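Local structure of protein OS-9 homolog (Saccharomyces cerevisiae, 2YMA) at residues 23-28 with 33-38; 45-50 with 114-119. The protein acts as an endoplasmic reticulum lectin that recruits misfolded lumenal glycoproteins for degradation, and forms homodimers through the dimerization domain described here. All coordinates share one frame; numbering follows the deposited sequence.

Contact 1 of 2, residues 23-28 with 33-38; sequences IYFLRP and ERDKLM
A beta hairpin brings Tyr-24 opposite Met-38 and Leu-26 opposite Lys-36, each an antiparallel hydrogen-bonded pair. Tyr-24 N gives its hydrogen to Met-38 O at 2.8 Å, and Met-38 N returns the bond to Tyr-24 O. Two steps along, Leu-26 N meets Lys-36 O at 2.9 Å, while Lys-36 N donates to Leu-26 O. Phe-25 and Leu-37 between them form a non-hydrogen-bonded pair, with CD1 of Phe-25 lying 4.0 Å from CD2 of Leu-37. In this domain the hairpin lies within a mixed sheet, strand 14-20 flanking 23-28 and strand 84-92 flanking 36-39. Its Phe-25/Leu-37 face packs on helix 52-67, through Met-65 and Phe-58. The other face carries Tyr-24, Leu-26, Lys-36 and Met-38. With CG of Met-38 anti to the backbone N (chi1 180°) and a bend at chi3, its CE comes back alongside Tyr-24, 3.9 Å from that ring's CD1. Leu-26 reaches Met-38 from the other strand, CD1 standing 3.7 Å from Met-38 CB.

At the loop end of the hairpin, Arg-27 grips the Asp-35 carboxylate side-on. NE binds OD1 of Asp-35 at 2.9 Å and NH2 binds OD2 of Asp-35 at the same length. Both oxygens are met on their syn sides and lie near the guanidinium plane, although the carboxylate is turned 38° from it. CE2 of Phe-25 sits over one guanidinium face, toward the rim. NH2 also bonds to Leu-70 O, a further hold on the guanidinium, while NZ of Lys-36 pairs with Asp-96.

Contact 2 of 2, residues 45-50 with 114-119; sequences SNWDEI and IFFNKT
Asn-46 OD1 takes two backbone N-H groups, those of Asp-48 and Glu-49, and the turn so formed carries Trp-47 against Phe-116. The bond from Asp-48 N to Asn-46 OD1 is the shorter, 2.8 Å, and arrives nearly in line with the C=O. Glu-49 N reaches the same OD1 at 3.2 Å from above the carbonyl plane. The Asp-48 bond makes an Asx turn, and the Glu-49 bond widens it to an Asx motif, so that the loop folds round the Asn-46 amide oxygen.

Trp-47 and Phe-116 form a T-shaped (edge-to-face) pair. The six-membered ring of the indole presents its edge to one face of the phenyl, with centroids 5.0 Å apart and planes at 68°. CZ3 of Trp-47 leads, 3.6 Å from CD1 of Phe-116 and displaced toward the rim of that ring. Ile-50 comes in from the same loop: its CD1 lies 3.9 Å from CB of Phe-116, and CG2 of Ile-50 lies 4.0 Å from CD2 of Phe-116. CG of Phe-116 stands anti to the carbonyl carbon (chi1 -62°), turning the ring toward the 45-50 loop; Tyr-55 and Phe-58 of helix 52-67 meet the same ring. The contact thus closes the loop before that helix over the end of strand 112-117.

At this strand end Asn-117 OD1 accepts from N of Thr-119 at 3.2 Å, a second Asx turn, and also takes the hydroxyl OG1 of Thr-119, both in the carbonyl plane. Its ND2 bonds to Leu-130 O of the second subunit, whose Tyr-132 meets the ring of Phe-115. Asn-117 is a predicted N-glycosylation site, but carries no sugar here.

Overall arrangement
From the N terminus, strand 14-20 turns into strand 23-28, and contact 1 closes the loop 29-35 to bring strand 36-39 back beside it. Only after this does the chain enter the loop holding 45-50, so the two contacts run in series and neither nests in nor crosses the other. Contact 2 closes a far longer excursion, through helix 52-67 and strands 84-92 and 98-106, before 114-119 returns. The centres of contact 1 and contact 2 are about 17 Å apart, and the nearest atoms of contact 1 and contact 2 about 7 Å. The same sheet serves both, and Phe-58 of helix 52-67 bridges them, touching Ile-23 and Leu-37 of contact 1 and Phe-116 of contact 2.

Contact 1 of 2, residues 23-28 with 33-38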
loop_
_atom_site.group_PDB
_atom_site.type_symbol
_atom_site.label_atom_id
_atom_site.label_comp_id
_atom_site.label_asym_id
_atom_site.label_seq_id
_atom_site.Cartn_x
_atom_site.Cartn_y
_atom_site.Cartn_z
ATOM N N ILE A 23 3.253 20.961 -7.183
ATOM C CA ILE A 23 3.431 19.826 -6.277
ATOM C C ILE A 23 4.850 19.788 -5.723
ATOM O O ILE A 23 5.821 19.983 -6.459
ATOM C CB ILE A 23 3.106 18.488 -6.991
ATOM C CG1 ILE A 23 1.694 18.533 -7.569
ATOM C CG2 ILE A 23 3.262 17.313 -6.047
ATOM C CD1 ILE A 23 1.320 17.317 -8.396
ATOM N N TYR A 24 4.975 19.538 -4.426
ATOM C CA TYR A 24 6.291 19.460 -3.800
ATOM C C TYR A 24 6.556 18.142 -3.102
ATOM O O TYR A 24 5.694 17.615 -2.392
ATOM C CB TYR A 24 6.459 20.572 -2.776
ATOM C CG TYR A 24 6.627 21.924 -3.392
ATOM C CD1 TYR A 24 5.511 22.694 -3.735
ATOM C CD2 TYR A 24 7.904 22.444 -3.639
ATOM C CE1 TYR A 24 5.655 23.960 -4.320
ATOM C CE2 TYR A 24 8.065 23.700 -4.214
ATOM C CZ TYR A 24 6.936 24.458 -4.549
ATOM O OH TYR A 24 7.094 25.708 -5.112
ATOM N N PHE A 25 7.766 17.630 -3.289
ATOM C CA PHE A 25 8.240 16.496 -2.507
ATOM C C PHE A 25 8.719 17.030 -1.151
ATOM O O PHE A 25 9.600 17.896 -1.082
ATOM C CB PHE A 25 9.386 15.784 -3.255
ATOM C CG PHE A 25 9.793 14.459 -2.657
ATOM C CD1 PHE A 25 9.165 13.283 -3.045
ATOM C CD2 PHE A 25 10.818 14.390 -1.725
ATOM C CE1 PHE A 25 9.545 12.051 -2.505
ATOM C CE2 PHE A 25 11.207 13.169 -1.186
ATOM C CZ PHE A 25 10.570 12.000 -1.575
ATOM N N LEU A 26 8.139 16.523 -0.073
ATOM C CA LEU A 26 8.570 16.919 1.268
ATOM C C LEU A 26 9.456 15.847 1.865
ATOM O O LEU A 26 8.995 14.747 2.205
ATOM C CB LEU A 26 7.364 17.150 2.186
ATOM C CG LEU A 26 6.511 18.336 1.748
ATOM C CD1 LEU A 26 5.380 18.629 2.732
ATOM C CD2 LEU A 26 7.414 19.530 1.607
ATOM N N ARG A 27 10.736 16.161 1.985
ATOM C CA ARG A 27 11.658 15.212 2.563
ATOM C C ARG A 27 11.998 15.593 3.978
ATOM O O ARG A 27 12.614 16.625 4.217
ATOM C CB ARG A 27 12.955 15.120 1.775
ATOM C CG ARG A 27 14.023 14.446 2.621
ATOM C CD ARG A 27 14.765 13.368 1.879
ATOM N NE ARG A 27 13.912 12.303 1.351
ATOM C CZ ARG A 27 14.265 11.558 0.306
ATOM N NH1 ARG A 27 15.432 11.797 -0.296
ATOM N NH2 ARG A 27 13.471 10.592 -0.145
ATOM N N PRO A 28 11.631 14.733 4.924
ATOM C CA PRO A 28 11.923 15.000 6.335
ATOM C C PRO A 28 13.427 15.011 6.595
ATOM O O PRO A 28 14.139 14.146 6.064
ATOM C CB PRO A 28 11.272 13.817 7.054
ATOM C CG PRO A 28 11.238 12.715 6.032
ATOM C CD PRO A 28 11.036 13.404 4.706
ATOM N N GLU A 33 11.601 9.115 9.377
ATOM C CA GLU A 33 10.212 9.378 9.013
ATOM C C GLU A 33 9.999 9.427 7.496
ATOM O O GLU A 33 10.960 9.490 6.721
ATOM C CB GLU A 33 9.753 10.697 9.630
ATOM C CG GLU A 33 9.897 10.748 11.134
ATOM C CD GLU A 33 9.455 12.074 11.708
ATOM O OE1 GLU A 33 8.778 12.834 10.982
ATOM O OE2 GLU A 33 9.782 12.354 12.882
ATOM N N ARG A 34 8.736 9.420 7.072
ATOM C CA ARG A 34 8.445 9.209 5.657
ATOM C C ARG A 34 8.223 10.461 4.833
ATOM O O ARG A 34 7.849 11.511 5.346
ATOM C CB ARG A 34 7.295 8.226 5.455
ATOM C CG ARG A 34 6.102 8.514 6.271
ATOM C CD ARG A 34 4.996 7.509 6.017
ATOM N NE ARG A 34 3.737 8.075 6.495
ATOM C CZ ARG A 34 3.188 7.776 7.661
ATOM N NH1 ARG A 34 3.757 6.879 8.451
ATOM N NH2 ARG A 34 2.060 8.358 8.031
ATOM N N ASP A 35 8.481 10.323 3.538
ATOM C CA ASP A 35 8.299 11.395 2.586
ATOM C C ASP A 35 6.801 11.690 2.451
ATOM O O ASP A 35 5.985 10.790 2.586
ATOM C CB ASP A 35 8.923 10.994 1.238
ATOM C CG ASP A 35 10.439 10.696 1.341
ATOM O OD1 ASP A 35 11.177 11.460 2.005
ATOM O OD2 ASP A 35 10.902 9.701 0.742
ATOM N N LYS A 36 6.461 12.962 2.235
ATOM C CA LYS A 36 5.095 13.417 1.990
ATOM C C LYS A 36 5.084 14.158 0.667
ATOM O O LYS A 36 6.142 14.495 0.133
ATOM C CB LYS A 36 4.670 14.466 3.019
ATOM C CG LYS A 36 4.192 13.992 4.349
ATOM C CD LYS A 36 3.645 15.209 5.098
ATOM C CE LYS A 36 3.058 14.829 6.440
ATOM N NZ LYS A 36 2.593 16.032 7.171
ATOM N N LEU A 37 3.885 14.464 0.177
ATOM C CA LEU A 37 3.717 15.346 -0.977
ATOM C C LEU A 37 2.846 16.541 -0.593
ATOM O O LEU A 37 1.873 16.408 0.162
ATOM C CB LEU A 37 3.058 14.613 -2.152
ATOM C CG LEU A 37 3.836 13.442 -2.751
ATOM C CD1 LEU A 37 2.991 12.684 -3.757
ATOM C CD2 LEU A 37 5.184 13.877 -3.334
ATOM N N MET A 38 3.181 17.710 -1.128
ATOM C CA MET A 38 2.407 18.911 -0.823
ATOM C C MET A 38 1.885 19.627 -2.060
ATOM O O MET A 38 2.653 20.010 -2.955
ATOM C CB MET A 38 3.218 19.895 0.012
ATOM C CG MET A 38 2.433 21.153 0.340
ATOM S SD MET A 38 3.402 22.352 1.270
ATOM C CE MET A 38 4.663 22.786 0.065
#

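Contact 2 of 2, residues 45-50 with 114-119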
loop_
_atom_site.group_PDB
_atom_site.type_symbol
_atom_site.label_atom_id
_atom_site.label_comp_id
_atom_site.label_asym_id
_atom_site.label_seq_id
_atom_site.Cartn_x
_atom_site.Cartn_y
_atom_site.Cartn_z
ATOM N N SER A 45 -7.507 22.033 -5.021
ATOM C CA SER A 45 -7.824 22.302 -3.621
ATOM C C SER A 45 -8.952 21.406 -3.111
ATOM O O SER A 45 -9.021 21.078 -1.916
ATOM C CB SER A 45 -8.196 23.777 -3.453
ATOM O OG SER A 45 -9.161 24.169 -4.415
ATOM N N ASN A 46 -9.819 21.000 -4.035
ATOM C CA ASN A 46 -11.017 20.233 -3.717
ATOM C C ASN A 46 -10.897 18.773 -4.130
ATOM O O ASN A 46 -11.014 18.444 -5.311
ATOM C CB ASN A 46 -12.229 20.870 -4.401
ATOM C CG ASN A 46 -13.517 20.105 -4.156
ATOM O OD1 ASN A 46 -13.539 18.868 -4.119
ATOM N ND2 ASN A 46 -14.607 20.844 -3.993
ATOM N N TRP A 47 -10.702 17.897 -3.149
ATOM C CA TRP A 47 -10.408 16.487 -3.422
ATOM C C TRP A 47 -11.626 15.570 -3.521
ATOM O O TRP A 47 -11.498 14.343 -3.525
ATOM C CB TRP A 47 -9.360 15.954 -2.437
ATOM C CG TRP A 47 -8.022 16.505 -2.786
ATOM C CD1 TRP A 47 -7.492 17.701 -2.380
ATOM C CD2 TRP A 47 -7.063 15.920 -3.677
ATOM N NE1 TRP A 47 -6.251 17.884 -2.951
ATOM C CE2 TRP A 47 -5.964 16.804 -3.750
ATOM C CE3 TRP A 47 -7.027 14.732 -4.422
ATOM C CZ2 TRP A 47 -4.836 16.536 -4.531
ATOM C CZ3 TRP A 47 -5.898 14.466 -5.199
ATOM C CH2 TRP A 47 -4.823 15.364 -5.243
ATOM N N ASP A 48 -12.803 16.174 -3.621
ATOM C CA ASP A 48 -14.006 15.426 -3.938
ATOM C C ASP A 48 -14.110 15.301 -5.451
ATOM O O ASP A 48 -14.067 14.197 -6.007
ATOM C CB ASP A 48 -15.228 16.133 -3.364
ATOM C CG ASP A 48 -15.225 16.147 -1.849
ATOM O OD1 ASP A 48 -14.938 15.090 -1.244
ATOM O OD2 ASP A 48 -15.503 17.214 -1.263
ATOM N N GLU A 49 -14.225 16.448 -6.112
ATOM C CA GLU A 49 -14.199 16.496 -7.568
ATOM C C GLU A 49 -12.764 16.369 -8.126
ATOM O O GLU A 49 -12.154 17.360 -8.519
ATOM C CB GLU A 49 -14.867 17.783 -8.066
ATOM N N ILE A 50 -12.243 15.142 -8.151
ATOM C CA ILE A 50 -10.942 14.841 -8.751
ATOM C C ILE A 50 -11.079 14.631 -10.254
ATOM O O ILE A 50 -11.650 13.633 -10.688
ATOM C CB ILE A 50 -10.330 13.552 -8.146
ATOM C CG1 ILE A 50 -10.019 13.753 -6.668
ATOM C CG2 ILE A 50 -9.060 13.151 -8.878
ATOM C CD1 ILE A 50 -9.480 12.533 -6.014
ATOM N N ILE A 114 -1.490 5.396 -10.796
ATOM C CA ILE A 114 -1.671 6.191 -9.585
ATOM C C ILE A 114 -3.134 6.218 -9.165
ATOM O O ILE A 114 -4.036 6.174 -10.000
ATOM C CB ILE A 114 -1.065 7.616 -9.682
ATOM C CG1 ILE A 114 -1.767 8.450 -10.751
ATOM C CG2 ILE A 114 0.447 7.540 -9.939
ATOM C CD1 ILE A 114 -1.025 9.755 -11.082
ATOM N N PHE A 115 -3.359 6.251 -7.859
ATOM C CA PHE A 115 -4.700 6.168 -7.319
ATOM C C PHE A 115 -4.734 7.096 -6.124
ATOM O O PHE A 115 -3.791 7.132 -5.329
ATOM C CB PHE A 115 -5.006 4.725 -6.896
ATOM C CG PHE A 115 -6.409 4.510 -6.331
ATOM C CD1 PHE A 115 -6.660 4.652 -4.967
ATOM C CD2 PHE A 115 -7.461 4.121 -7.159
ATOM C CE1 PHE A 115 -7.940 4.440 -4.440
ATOM C CE2 PHE A 115 -8.748 3.899 -6.640
ATOM C CZ PHE A 115 -8.988 4.067 -5.281
ATOM N N PHE A 116 -5.804 7.871 -6.019
ATOM C CA PHE A 116 -6.006 8.727 -4.867
ATOM C C PHE A 116 -7.000 8.069 -3.927
ATOM O O PHE A 116 -8.121 7.754 -4.317
ATOM C CB PHE A 116 -6.510 10.097 -5.304
ATOM C CG PHE A 116 -5.551 10.841 -6.194
ATOM C CD1 PHE A 116 -4.344 11.302 -5.700
ATOM C CD2 PHE A 116 -5.869 11.092 -7.525
ATOM C CE1 PHE A 116 -3.467 12.001 -6.521
ATOM C CE2 PHE A 116 -4.996 11.791 -8.355
ATOM C CZ PHE A 116 -3.795 12.246 -7.849
ATOM N N ASN A 117 -6.576 7.854 -2.690
ATOM C CA ASN A 117 -7.401 7.160 -1.719
ATOM C C ASN A 117 -7.643 8.056 -0.506
ATOM O O ASN A 117 -6.792 8.155 0.394
ATOM C CB ASN A 117 -6.745 5.834 -1.309
ATOM C CG ASN A 117 -7.694 4.922 -0.535
ATOM O OD1 ASN A 117 -8.567 5.387 0.211
ATOM N ND2 ASN A 117 -7.526 3.619 -0.713
ATOM N N LYS A 118 -8.808 8.708 -0.494
ATOM C CA LYS A 118 -9.099 9.756 0.481
ATOM C C LYS A 118 -9.310 9.184 1.882
ATOM O O LYS A 118 -9.230 9.909 2.876
ATOM C CB LYS A 118 -10.316 10.582 0.044
ATOM N N THR A 119 -9.561 7.880 1.963
ATOM C CA THR A 119 -9.921 7.262 3.242
ATOM C C THR A 119 -8.834 6.376 3.830
ATOM O O THR A 119 -8.950 5.910 4.958
ATOM C CB THR A 119 -11.221 6.449 3.135
ATOM O OG1 THR A 119 -11.080 5.467 2.101
ATOM C CG2 THR A 119 -12.392 7.373 2.806
#